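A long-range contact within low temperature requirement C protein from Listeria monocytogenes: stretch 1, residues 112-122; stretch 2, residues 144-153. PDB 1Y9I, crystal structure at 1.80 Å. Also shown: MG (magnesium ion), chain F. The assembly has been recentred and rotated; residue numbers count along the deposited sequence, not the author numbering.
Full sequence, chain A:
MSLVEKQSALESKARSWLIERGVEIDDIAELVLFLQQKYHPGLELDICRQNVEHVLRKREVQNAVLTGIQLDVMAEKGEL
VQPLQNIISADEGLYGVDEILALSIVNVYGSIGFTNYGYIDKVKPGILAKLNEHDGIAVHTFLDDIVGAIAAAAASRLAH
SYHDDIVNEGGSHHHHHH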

# COMPACT_ATOMS: atom_id res chain seq x y z
N ILE A 112 -10.57 2.58 4.09
CA ILE A 112 -11.34 2.85 5.30
C ILE A 112 -11.24 1.71 6.32
O ILE A 112 -11.73 1.82 7.44
CB ILE A 112 -12.82 3.13 5.01
CG1 ILE A 112 -13.51 1.88 4.44
CG2 ILE A 112 -12.95 4.30 4.04
CD1 ILE A 112 -15.02 1.99 4.48
N GLY A 113 -10.60 0.61 5.92
CA GLY A 113 -10.44 -0.50 6.84
C GLY A 113 -9.08 -0.47 7.54
O GLY A 113 -8.85 -1.21 8.50
N PHE A 114 -8.20 0.42 7.07
CA PHE A 114 -6.84 0.55 7.62
C PHE A 114 -6.78 0.72 9.14
O PHE A 114 -6.09 -0.03 9.82
CB PHE A 114 -6.10 1.74 6.99
CG PHE A 114 -5.70 1.54 5.54
CD1 PHE A 114 -5.89 0.32 4.89
CD2 PHE A 114 -5.11 2.59 4.84
CE1 PHE A 114 -5.49 0.15 3.56
CE2 PHE A 114 -4.71 2.43 3.50
CZ PHE A 114 -4.91 1.20 2.86
N THR A 115 -7.48 1.72 9.68
CA THR A 115 -7.42 1.95 11.12
C THR A 115 -7.98 0.80 11.97
O THR A 115 -7.42 0.49 13.02
CB THR A 115 -8.10 3.30 11.49
OG1 THR A 115 -9.40 3.38 10.90
CG2 THR A 115 -7.25 4.46 10.98
N ASN A 116 -9.04 0.14 11.51
CA ASN A 116 -9.58 -0.98 12.29
C ASN A 116 -8.60 -2.14 12.32
O ASN A 116 -8.54 -2.89 13.30
CB ASN A 116 -10.92 -1.44 11.73
CG ASN A 116 -12.09 -0.65 12.30
OD1 ASN A 116 -11.96 -0.03 13.35
ND2 ASN A 116 -13.23 -0.69 11.63
N TYR A 117 -7.83 -2.29 11.25
CA TYR A 117 -6.84 -3.35 11.17
C TYR A 117 -5.77 -3.13 12.25
O TYR A 117 -5.46 -4.04 13.02
CB TYR A 117 -6.21 -3.33 9.77
CG TYR A 117 -5.00 -4.22 9.56
CD1 TYR A 117 -5.05 -5.58 9.85
CD2 TYR A 117 -3.84 -3.70 8.98
CE1 TYR A 117 -3.97 -6.41 9.56
CE2 TYR A 117 -2.76 -4.52 8.68
CZ TYR A 117 -2.83 -5.88 8.97
OH TYR A 117 -1.77 -6.69 8.64
N GLY A 118 -5.24 -1.91 12.31
CA GLY A 118 -4.22 -1.61 13.31
C GLY A 118 -4.76 -1.68 14.72
O GLY A 118 -4.14 -2.27 15.60
N TYR A 119 -5.92 -1.08 14.94
CA TYR A 119 -6.55 -1.04 16.25
C TYR A 119 -6.82 -2.43 16.83
O TYR A 119 -6.49 -2.70 17.99
CB TYR A 119 -7.86 -0.26 16.17
CG TYR A 119 -8.68 -0.27 17.45
CD1 TYR A 119 -8.21 0.33 18.61
CD2 TYR A 119 -9.94 -0.87 17.48
CE1 TYR A 119 -8.96 0.33 19.78
CE2 TYR A 119 -10.70 -0.88 18.65
CZ TYR A 119 -10.21 -0.27 19.79
OH TYR A 119 -10.96 -0.27 20.94
N ILE A 120 -7.41 -3.31 16.03
CA ILE A 120 -7.74 -4.63 16.52
C ILE A 120 -6.48 -5.46 16.79
O ILE A 120 -6.47 -6.31 17.68
CB ILE A 120 -8.69 -5.38 15.54
CG1 ILE A 120 -9.46 -6.46 16.32
CG2 ILE A 120 -7.90 -5.98 14.38
CD1 ILE A 120 -10.68 -6.99 15.60
N ASP A 121 -5.42 -5.19 16.03
CA ASP A 121 -4.17 -5.91 16.23
C ASP A 121 -3.56 -5.57 17.60
O ASP A 121 -2.88 -6.39 18.21
CB ASP A 121 -3.16 -5.56 15.14
CG ASP A 121 -1.86 -6.32 15.28
OD1 ASP A 121 -1.89 -7.56 15.16
OD2 ASP A 121 -0.82 -5.69 15.53
N LYS A 122 -3.80 -4.35 18.07
CA LYS A 122 -3.27 -3.93 19.37
C LYS A 122 -4.10 -4.45 20.53
O LYS A 122 -3.56 -4.93 21.52
CB LYS A 122 -3.19 -2.41 19.46
CG LYS A 122 -1.90 -1.81 18.92
CD LYS A 122 -0.69 -2.35 19.67
CE LYS A 122 0.60 -1.72 19.17
NZ LYS A 122 1.80 -2.33 19.81
MG MG F . 1.78 -11.30 12.85
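Stretch 2 (144-153) DDIVGAIAAA

Two helices can pack closely when one offers a large side chain and the other a surface of glycine and alanine to receive it, and this contact is a compact instance. Stretch 2 is helical throughout, from D144 to A153, its backbone held by i to i+4 hydrogen bonds such as A149 N to D145 O (2.8 Å) and A152 N to G148 O (3.0 Å). It lies against the helix of stretch 1 with the two N-to-C directions at 139°, closer to antiparallel than to perpendicular, and the axes approach to 8.4 Å. The backbones are nearest at Y117 and A152, whose CA atoms are 5.2 Å apart. Because the helices run in broadly opposite senses, D145 lies near D121, while A152 reaches back to G113.

Apolar packing is centred on Y117. With chi1 in the t rotamer, Y117 is the knob: its side chain sits among D145, G148, A149 and A152. The ring meets the backbone at its edge, with Y117 CE1 3.6 Å from D145 O and Y117 CD1 4.2 Å from G148 C; Y117 CE1 also lies 3.8 Å from A149 CB. At the base of the same side chain, Y117 CB is 4.0 Å from A152 CB. The CA-to-CB bond of A152 points toward stretch 1, and A152 CB also touches backbone there, 3.7 Å from both G113 O and Y117 N, while N116 CB lies 4.1 Å away from A152 CB. I120 extends the packing, with I120 CG2 3.9 Å from G148 CA and I120 CD1 4.3 Å from A151 CB. The absence of a side chain at G148 matters here, since an ideal CB would lie a tight 3.3 Å from I120 CG2.

No direct hydrogen bond joins the stretches; water supplies the polar links. Water 1 accepts from N116 ND2 and donates to A152 O, each at 2.8 Å. Farther along, water 2 donates to D121 OD1 at 3.3 Å and to D144 O at 2.9 Å, tying the side chain of one helix to the backbone of the other.

Like charges gather at this end, D121 OD1 lying 4.1 Å from D145 OD1. The magnesium ion engages stretch 2 directly, bound by D144 OD1 at 2.5 Å and D145 OD2 at 2.1 Å. Joint coordination accounts for the close approach of D144 OD1 to D145 OD2, 2.9 Å, without a hydrogen bond between them. Waters 4 and 5 and two atoms elsewhere in the structure complete its coordination by six ligands.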

# COMPACT_ATOMS: atom_id res chain seq x y z
N ASP A 144 -2.47 -14.28 12.90
CA ASP A 144 -3.08 -13.22 13.70
C ASP A 144 -3.43 -12.01 12.84
O ASP A 144 -4.51 -11.44 12.98
CB ASP A 144 -2.21 -12.81 14.91
CG ASP A 144 -0.76 -12.55 14.55
OD1 ASP A 144 -0.46 -12.25 13.37
OD2 ASP A 144 0.08 -12.62 15.47
N ASP A 145 -2.52 -11.63 11.94
CA ASP A 145 -2.75 -10.50 11.04
C ASP A 145 -3.88 -10.82 10.07
O ASP A 145 -4.72 -9.97 9.76
CB ASP A 145 -1.50 -10.19 10.21
CG ASP A 145 -0.30 -9.85 11.05
OD1 ASP A 145 -0.26 -8.74 11.60
OD2 ASP A 145 0.59 -10.72 11.16
N ILE A 146 -3.88 -12.06 9.57
CA ILE A 146 -4.90 -12.49 8.63
C ILE A 146 -6.31 -12.37 9.22
O ILE A 146 -7.22 -11.84 8.58
CB ILE A 146 -4.65 -13.96 8.19
CG1 ILE A 146 -3.45 -14.01 7.23
CG2 ILE A 146 -5.90 -14.54 7.54
CD1 ILE A 146 -2.98 -15.42 6.88
N VAL A 147 -6.48 -12.85 10.45
CA VAL A 147 -7.77 -12.80 11.12
C VAL A 147 -8.18 -11.36 11.38
O VAL A 147 -9.32 -10.97 11.12
CB VAL A 147 -7.72 -13.60 12.43
CG1 VAL A 147 -9.03 -13.45 13.21
CG2 VAL A 147 -7.46 -15.06 12.11
N GLY A 148 -7.26 -10.55 11.88
CA GLY A 148 -7.57 -9.15 12.13
C GLY A 148 -7.94 -8.44 10.84
O GLY A 148 -8.86 -7.61 10.82
N ALA A 149 -7.25 -8.77 9.76
CA ALA A 149 -7.50 -8.14 8.46
C ALA A 149 -8.85 -8.55 7.87
O ALA A 149 -9.55 -7.74 7.26
CB ALA A 149 -6.39 -8.48 7.49
N ILE A 150 -9.22 -9.82 8.03
CA ILE A 150 -10.50 -10.28 7.52
C ILE A 150 -11.61 -9.54 8.27
O ILE A 150 -12.60 -9.13 7.68
CB ILE A 150 -10.67 -11.81 7.71
CG1 ILE A 150 -9.75 -12.56 6.74
CG2 ILE A 150 -12.13 -12.22 7.43
CD1 ILE A 150 -9.61 -14.05 7.03
N ALA A 151 -11.42 -9.36 9.57
CA ALA A 151 -12.41 -8.64 10.39
C ALA A 151 -12.54 -7.19 9.93
O ALA A 151 -13.65 -6.67 9.78
CB ALA A 151 -12.00 -8.69 11.87
N ALA A 152 -11.40 -6.53 9.72
CA ALA A 152 -11.39 -5.15 9.28
C ALA A 152 -12.00 -4.99 7.89
O ALA A 152 -12.72 -4.03 7.62
CB ALA A 152 -9.96 -4.61 9.29
N ALA A 153 -11.70 -5.93 7.00
CA ALA A 153 -12.25 -5.88 5.66
C ALA A 153 -13.76 -6.06 5.73
O ALA A 153 -14.51 -5.35 5.05
CB ALA A 153 -11.62 -6.97 4.78
O HOH W 1 -12.97 -1.51 8.92
O HOH W 2 -4.73 -8.98 14.44
O HOH W 3 0.04 -9.15 15.81
O HOH W 4 2.34 -11.79 14.68
O HOH W 5 1.16 -9.42 13.49